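Local coordinates for ATP-dependent Clp protease adapter protein CLPS1, chloroplastic (Arabidopsis thaliana, PDB 7D34), which acts as a small adapter that modulates the chaperone CLPC and probably selects N-degron substrates for the chloroplast Clp protease system, at residues Arg17-Val20 / Val21-Leu24; Pro29-Thr32 / Val33-Val37; Gln61-Met64 / Gln65-Asn69. All coordinates share one frame; numbering follows the deposited sequence.

Interaction 1. Residues Arg17-Val20 / Val21-Leu24; sequences REYV and VQVL. With PHE (phenylalanine), chain D.
One face of the Y19 ring carries the methyl CG2 of V23, four residues on along the same helix. The methyl sits 3.6 Å from the ring centroid, shifted toward the rim on the CE2 and CZ side, and this CH-pi contact lies 22° off the ring normal. OE1 of Q22 comes to the same ring obliquely, its amide plane steeply inclined to the ring. The phenol continues past V23 to the backbone oxygen of N69, to which OH is hydrogen-bonded. CG of Y19 stands anti to the backbone N (chi1 -178°), which brings the ring against V23. A leucine here would probably leave the N69 carbonyl without its phenol partner and V23 CG2 without a flat surface to lie on.

These are i to i+3 and i to i+4 contacts of an alpha-helix, the opening turns of helix 17-27, whose first turns flank the N-degron pocket of ClpS. The backbone bonding is regular: V23 N bonds Y19 O at 2.9 Å, and L24 N bonds V20 O at 3.1 Å.

V20 is where the helix meets the bound phenylalanine. Its CG2 touches CD1 of the ligand ring at 3.5 Å, while its CG1 is shared, 4.1 Å from CZ of the ligand and 4.2 Å from L24 CD1. At the helix start R17 gives its backbone N to the bound alanine, and its side chain packs on M40, Q41 and H44 of helix 33-46. On the exposed flank the E18 carboxylate lies beside the Q22 amide, the planes 48° apart and OE2 3.3 Å from NE2.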
loop_
_atom_site.group_PDB
_atom_site.type_symbol
_atom_site.label_atom_id
_atom_site.label_comp_id
_atom_site.label_asym_id
_atom_site.label_seq_id
_atom_site.Cartn_x
_atom_site.Cartn_y
_atom_site.Cartn_z
ATOM N N ARG A 17 7.382 1.153 15.930
ATOM C CA ARG A 17 6.381 0.326 15.262
ATOM C C ARG A 17 5.084 0.268 16.057
ATOM O O ARG A 17 4.002 0.417 15.494
ATOM C CB ARG A 17 6.902 -1.089 15.011
ATOM C CG ARG A 17 8.181 -1.179 14.173
ATOM C CD ARG A 17 8.763 -2.574 14.305
ATOM N NE ARG A 17 8.059 -3.497 13.400
ATOM C CZ ARG A 17 8.182 -3.502 12.075
ATOM N NH1 ARG A 17 7.481 -4.368 11.351
ATOM N NH2 ARG A 17 8.990 -2.626 11.484
ATOM N N GLU A 18 5.175 0.083 17.370
ATOM C CA GLU A 18 3.974 -0.071 18.185
ATOM C C GLU A 18 3.190 1.230 18.224
ATOM O O GLU A 18 1.959 1.212 18.199
ATOM C CB GLU A 18 4.292 -0.517 19.624
ATOM C CG GLU A 18 2.998 -0.705 20.426
ATOM C CD GLU A 18 3.212 -1.147 21.867
ATOM O OE1 GLU A 18 4.339 -0.952 22.386
ATOM O OE2 GLU A 18 2.260 -1.714 22.458
ATOM N N TYR A 19 3.886 2.372 18.307
ATOM C CA TYR A 19 3.188 3.658 18.287
ATOM C C TYR A 19 2.417 3.859 16.987
ATOM O O TYR A 19 1.264 4.308 17.006
ATOM C CB TYR A 19 4.160 4.833 18.471
ATOM C CG TYR A 19 3.468 6.183 18.512
ATOM C CD1 TYR A 19 2.643 6.513 19.571
ATOM C CD2 TYR A 19 3.611 7.101 17.471
ATOM C CE1 TYR A 19 2.008 7.730 19.605
ATOM C CE2 TYR A 19 2.987 8.289 17.489
ATOM C CZ TYR A 19 2.187 8.622 18.554
ATOM O OH TYR A 19 1.574 9.846 18.517
ATOM N N VAL A 20 3.057 3.575 15.843
ATOM C CA VAL A 20 2.376 3.667 14.550
ATOM C C VAL A 20 1.066 2.889 14.596
ATOM O O VAL A 20 0.009 3.385 14.178
ATOM C CB VAL A 20 3.289 3.166 13.413
ATOM C CG1 VAL A 20 2.537 3.163 12.103
ATOM C CG2 VAL A 20 4.565 3.985 13.249
ATOM N N VAL A 21 1.112 1.657 15.119
ATOM C CA VAL A 21 -0.092 0.832 15.200
ATOM C C VAL A 21 -1.141 1.482 16.086
ATOM O O VAL A 21 -2.335 1.474 15.758
ATOM C CB VAL A 21 0.277 -0.567 15.717
ATOM C CG1 VAL A 21 -0.924 -1.457 15.895
ATOM C CG2 VAL A 21 1.164 -1.207 14.691
ATOM N N GLN A 22 -0.732 2.012 17.243
ATOM C CA GLN A 22 -1.705 2.627 18.148
ATOM C C GLN A 22 -2.390 3.832 17.513
ATOM O O GLN A 22 -3.602 4.021 17.674
ATOM C CB GLN A 22 -1.042 3.009 19.468
ATOM C CG GLN A 22 -0.536 1.814 20.237
ATOM C CD GLN A 22 0.374 2.166 21.399
ATOM O OE1 GLN A 22 0.841 3.289 21.525
ATOM N NE2 GLN A 22 0.608 1.193 22.274
ATOM N N VAL A 23 -1.623 4.682 16.831
ATOM C CA VAL A 23 -2.214 5.849 16.174
ATOM C C VAL A 23 -3.237 5.408 15.129
ATOM O O VAL A 23 -4.347 5.954 15.043
ATOM C CB VAL A 23 -1.118 6.716 15.537
ATOM C CG1 VAL A 23 -1.744 7.854 14.736
ATOM C CG2 VAL A 23 -0.188 7.292 16.583
ATOM N N LEU A 24 -2.871 4.434 14.292
ATOM C CA LEU A 24 -3.820 3.980 13.282
ATOM C C LEU A 24 -5.123 3.546 13.934
ATOM O O LEU A 24 -6.214 3.881 13.462
ATOM C CB LEU A 24 -3.251 2.829 12.464
ATOM C CG LEU A 24 -2.124 3.227 11.504
ATOM C CD1 LEU A 24 -1.350 2.033 10.951
ATOM C CD2 LEU A 24 -2.697 4.116 10.387
HETATM N N PHE D . 10.252 2.779 10.254
HETATM C CA PHE D . 9.865 2.916 11.690
HETATM C C PHE D . 10.900 2.249 12.600
HETATM O O PHE D . 11.580 1.298 12.191
HETATM C CB PHE D . 8.473 2.312 11.920
HETATM C CG PHE D . 7.410 2.834 10.975
HETATM C CD1 PHE D . 7.133 4.194 10.898
HETATM C CD2 PHE D . 6.683 1.966 10.170
HETATM C CE1 PHE D . 6.150 4.678 10.027
HETATM C CE2 PHE D . 5.701 2.442 9.305
HETATM C CZ PHE D . 5.434 3.801 9.237
#

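Interaction 2. Residues Pro29-Thr32 / Val33-Val37; sequences PGMT and VDNAV
The backbone runs extended through M31 and T32 and then turns into helix 33-46, where A36 N closes the first turn on T32 O at 2.9 Å. T32 is the N-cap. Its hydroxyl OG1 accepts from N35 N at 2.9 Å with an N-H...O angle of 167°, a nearly straight capping bond. The torsion behind it is chi1 71°, which places OG1 between the backbone N and the carbonyl carbon and faces it into the first turn. CB of N35 packs against the same oxygen at 3.4 Å.

M31, just before the cap, folds back against the first turn. Bends at chi2 and chi3 carry SD to 3.6 Å from N35 CB and 4.1 Å from A36 CB, and the M31 and N35 side chains cross at about a right angle. A36 and V33 also meet helix 17-27, through V21 and L24 and through M25 respectively, while N35 packs on E42 of the second subunit.

T32 thus serves the helix start with two acceptors, hydroxyl and carbonyl, which take up the N-H groups of N35 and A36, while the thioether of M31 supplies an apolar cover to the same turn.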
loop_
_atom_site.group_PDB
_atom_site.type_symbol
_atom_site.label_atom_id
_atom_site.label_comp_id
_atom_site.label_asym_id
_atom_site.label_seq_id
_atom_site.Cartn_x
_atom_site.Cartn_y
_atom_site.Cartn_z
ATOM N N PRO A 29 -11.478 5.068 11.476
ATOM C CA PRO A 29 -12.670 4.271 11.785
ATOM C C PRO A 29 -12.565 2.847 11.253
ATOM O O PRO A 29 -12.071 2.609 10.147
ATOM C CB PRO A 29 -13.799 5.044 11.094
ATOM C CG PRO A 29 -13.259 6.455 10.878
ATOM C CD PRO A 29 -11.793 6.269 10.675
ATOM N N GLY A 30 -13.017 1.899 12.080
ATOM C CA GLY A 30 -13.103 0.501 11.713
ATOM C C GLY A 30 -11.803 -0.256 11.770
ATOM O O GLY A 30 -11.751 -1.394 11.300
ATOM N N MET A 31 -10.751 0.338 12.306
ATOM C CA MET A 31 -9.424 -0.245 12.176
ATOM C C MET A 31 -9.180 -1.322 13.227
ATOM O O MET A 31 -9.377 -1.104 14.426
ATOM C CB MET A 31 -8.369 0.856 12.265
ATOM C CG MET A 31 -6.933 0.379 12.272
ATOM S SD MET A 31 -6.351 -0.275 10.701
ATOM C CE MET A 31 -6.547 1.166 9.741
ATOM N N THR A 32 -8.774 -2.497 12.763
ATOM C CA THR A 32 -8.416 -3.602 13.633
ATOM C C THR A 32 -6.916 -3.564 13.900
ATOM O O THR A 32 -6.137 -2.980 13.140
ATOM C CB THR A 32 -8.811 -4.945 13.004
ATOM O OG1 THR A 32 -7.948 -5.218 11.890
ATOM C CG2 THR A 32 -10.298 -4.959 12.545
ATOM N N VAL A 33 -6.506 -4.193 14.998
ATOM C CA VAL A 33 -5.077 -4.282 15.245
ATOM C C VAL A 33 -4.399 -5.088 14.153
ATOM O O VAL A 33 -3.231 -4.844 13.835
ATOM C CB VAL A 33 -4.827 -4.864 16.638
ATOM C CG1 VAL A 33 -5.179 -6.290 16.666
ATOM C CG2 VAL A 33 -3.413 -4.710 17.029
ATOM N N ASP A 34 -5.100 -6.078 13.592
ATOM C CA ASP A 34 -4.561 -6.882 12.496
ATOM C C ASP A 34 -4.273 -6.024 11.263
ATOM O O ASP A 34 -3.198 -6.133 10.653
ATOM C CB ASP A 34 -5.552 -8.012 12.176
ATOM C CG ASP A 34 -6.095 -8.685 13.433
ATOM O OD1 ASP A 34 -5.468 -9.663 13.890
ATOM O OD2 ASP A 34 -7.116 -8.218 13.977
ATOM N N ASN A 35 -5.246 -5.197 10.861
ATOM C CA ASN A 35 -5.060 -4.299 9.728
ATOM C C ASN A 35 -3.968 -3.284 10.028
ATOM O O ASN A 35 -3.147 -2.986 9.158
ATOM C CB ASN A 35 -6.381 -3.607 9.384
ATOM C CG ASN A 35 -6.320 -2.891 8.071
ATOM O OD1 ASN A 35 -5.464 -3.217 7.252
ATOM N ND2 ASN A 35 -7.234 -1.921 7.840
ATOM N N ALA A 36 -3.917 -2.774 11.270
ATOM C CA ALA A 36 -2.943 -1.734 11.615
ATOM C C ALA A 36 -1.509 -2.228 11.509
ATOM O O ALA A 36 -0.615 -1.500 11.050
ATOM C CB ALA A 36 -3.157 -1.243 13.049
ATOM N N VAL A 37 -1.260 -3.440 11.996
ATOM C CA VAL A 37 0.089 -3.971 11.926
ATOM C C VAL A 37 0.474 -4.187 10.477
ATOM O O VAL A 37 1.635 -4.001 10.108
ATOM C CB VAL A 37 0.235 -5.279 12.731
ATOM C CG1 VAL A 37 0.221 -4.982 14.240
ATOM C CG2 VAL A 37 -0.807 -6.345 12.298
#

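Interaction 3. Residues Gln61-Met64 / Gln65-Asn69; sequences QHCM and QLRGN
Q65 reaches back over a turn of helix to two residues at once. Its OE1 accepts from ND1 of H62 at 3.1 Å, at the edge of the imidazole and 15° out of the ring plane, with the two side chains running side by side. Its NE2 lies 3.7 Å from Q61 CG. L66 follows, its CG 3.1 Å from H62 O, and its side chain faces helix 17-27 and strand 72-77. In R67, a CG anti to the carbonyl carbon (chi1 -61°) and an extended chain together lay the guanidinium over C63. There SG sits beneath the centre of one face, 3.4 Å from R67 CZ, while NH1 is hydrogen-bonded to S73 O on strand 72-77. G68 N bonds M64 O at 2.8 Å, continuing the helical pattern.

N69 then leaves the helix. Its side-chain ND2 turns back to Q65 O at 2.8 Å, and its backbone N reaches the same oxygen from the opposite face at 3.1 Å.

Two donors therefore grip the Q65 carbonyl where helix 56-68 ends. The H62 bond uses ND1 as donor, which implies a proton on that nitrogen and ties the imidazole's rotation to the Q65 amide.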
loop_
_atom_site.group_PDB
_atom_site.type_symbol
_atom_site.label_atom_id
_atom_site.label_comp_id
_atom_site.label_asym_id
_atom_site.label_seq_id
_atom_site.Cartn_x
_atom_site.Cartn_y
_atom_site.Cartn_z
ATOM N N GLN A 61 -9.362 14.502 6.494
ATOM C CA GLN A 61 -9.482 14.486 7.949
ATOM C C GLN A 61 -8.514 13.490 8.561
ATOM O O GLN A 61 -7.694 13.833 9.421
ATOM C CB GLN A 61 -10.919 14.140 8.341
ATOM C CG GLN A 61 -11.233 14.422 9.789
ATOM C CD GLN A 61 -12.595 13.884 10.235
ATOM O OE1 GLN A 61 -12.911 12.710 10.062
ATOM N NE2 GLN A 61 -13.408 14.759 10.812
ATOM N N HIS A 62 -8.562 12.261 8.073
ATOM C CA HIS A 62 -7.719 11.210 8.602
ATOM C C HIS A 62 -6.245 11.516 8.384
ATOM O O HIS A 62 -5.420 11.262 9.270
ATOM C CB HIS A 62 -8.099 9.911 7.911
ATOM C CG HIS A 62 -9.495 9.476 8.201
ATOM N ND1 HIS A 62 -10.196 9.940 9.291
ATOM C CD2 HIS A 62 -10.319 8.620 7.555
ATOM C CE1 HIS A 62 -11.392 9.378 9.311
ATOM N NE2 HIS A 62 -11.494 8.580 8.263
ATOM N N CYS A 63 -5.890 12.085 7.224
ATOM C CA CYS A 63 -4.496 12.469 6.995
ATOM C C CYS A 63 -4.035 13.472 8.043
ATOM O O CYS A 63 -2.928 13.354 8.580
ATOM C CB CYS A 63 -4.315 13.029 5.574
ATOM S SG CYS A 63 -2.679 13.788 5.167
ATOM N N MET A 64 -4.898 14.432 8.382
ATOM C CA MET A 64 -4.569 15.447 9.378
ATOM C C MET A 64 -4.467 14.830 10.769
ATOM O O MET A 64 -3.572 15.174 11.549
ATOM C CB MET A 64 -5.597 16.578 9.297
ATOM C CG MET A 64 -5.596 17.237 7.916
ATOM S SD MET A 64 -4.305 18.461 7.670
ATOM C CE MET A 64 -2.916 17.405 7.372
ATOM N N GLN A 65 -5.379 13.916 11.096
ATOM C CA GLN A 65 -5.335 13.244 12.386
ATOM C C GLN A 65 -4.040 12.462 12.537
ATOM O O GLN A 65 -3.384 12.541 13.579
ATOM C CB GLN A 65 -6.557 12.335 12.513
ATOM C CG GLN A 65 -7.840 13.095 12.864
ATOM C CD GLN A 65 -9.084 12.294 12.516
ATOM O OE1 GLN A 65 -8.999 11.258 11.838
ATOM N NE2 GLN A 65 -10.250 12.759 12.988
ATOM N N LEU A 66 -3.613 11.775 11.472
ATOM C CA LEU A 66 -2.324 11.086 11.476
ATOM C C LEU A 66 -1.171 12.063 11.712
ATOM O O LEU A 66 -0.333 11.862 12.605
ATOM C CB LEU A 66 -2.131 10.323 10.156
ATOM C CG LEU A 66 -3.124 9.189 9.861
ATOM C CD1 LEU A 66 -2.799 8.559 8.520
ATOM C CD2 LEU A 66 -3.138 8.168 10.983
ATOM N N ARG A 67 -1.089 13.104 10.876
ATOM C CA ARG A 67 -0.027 14.095 10.996
ATOM C C ARG A 67 0.022 14.697 12.387
ATOM O O ARG A 67 1.110 14.908 12.937
ATOM C CB ARG A 67 -0.238 15.193 9.962
ATOM C CG ARG A 67 -0.220 14.728 8.498
ATOM C CD ARG A 67 -0.148 15.909 7.561
ATOM N NE ARG A 67 0.095 15.513 6.170
ATOM C CZ ARG A 67 -0.338 16.204 5.116
ATOM N NH1 ARG A 67 -0.067 15.793 3.887
ATOM N NH2 ARG A 67 -1.056 17.308 5.295
ATOM N N GLY A 68 -1.144 14.988 12.971
ATOM C CA GLY A 68 -1.157 15.597 14.288
ATOM C C GLY A 68 -0.661 14.646 15.360
ATOM O O GLY A 68 -0.171 15.077 16.408
ATOM N N ASN A 69 -0.760 13.348 15.114
ATOM C CA ASN A 69 -0.222 12.353 16.027
ATOM C C ASN A 69 1.205 11.958 15.673
ATOM O O ASN A 69 1.713 10.987 16.229
ATOM C CB ASN A 69 -1.128 11.119 16.041
ATOM C CG ASN A 69 -2.369 11.304 16.904
ATOM O OD1 ASN A 69 -2.323 11.143 18.116
ATOM N ND2 ASN A 69 -3.461 11.728 16.282
#

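Overall arrangement
Followed from the N terminus, the three contacts come in series, and none nests within or crosses another; each closes a turn of helix or its cap rather than a long loop. Interaction 1 opens helix 17-27 beside the bound phenylalanine. After that helix, interaction 2 starts helix 33-46, and the two helices pack together, with V21 also touching V37. The chain then passes through strand 48-54 before interaction 3 ends helix 56-68, ahead of strand 72-77. There N69 and L66 meet V23, and L24 also touches L66, joining the first helix to the last, while P29 rests against H62 between interactions 2 and 3.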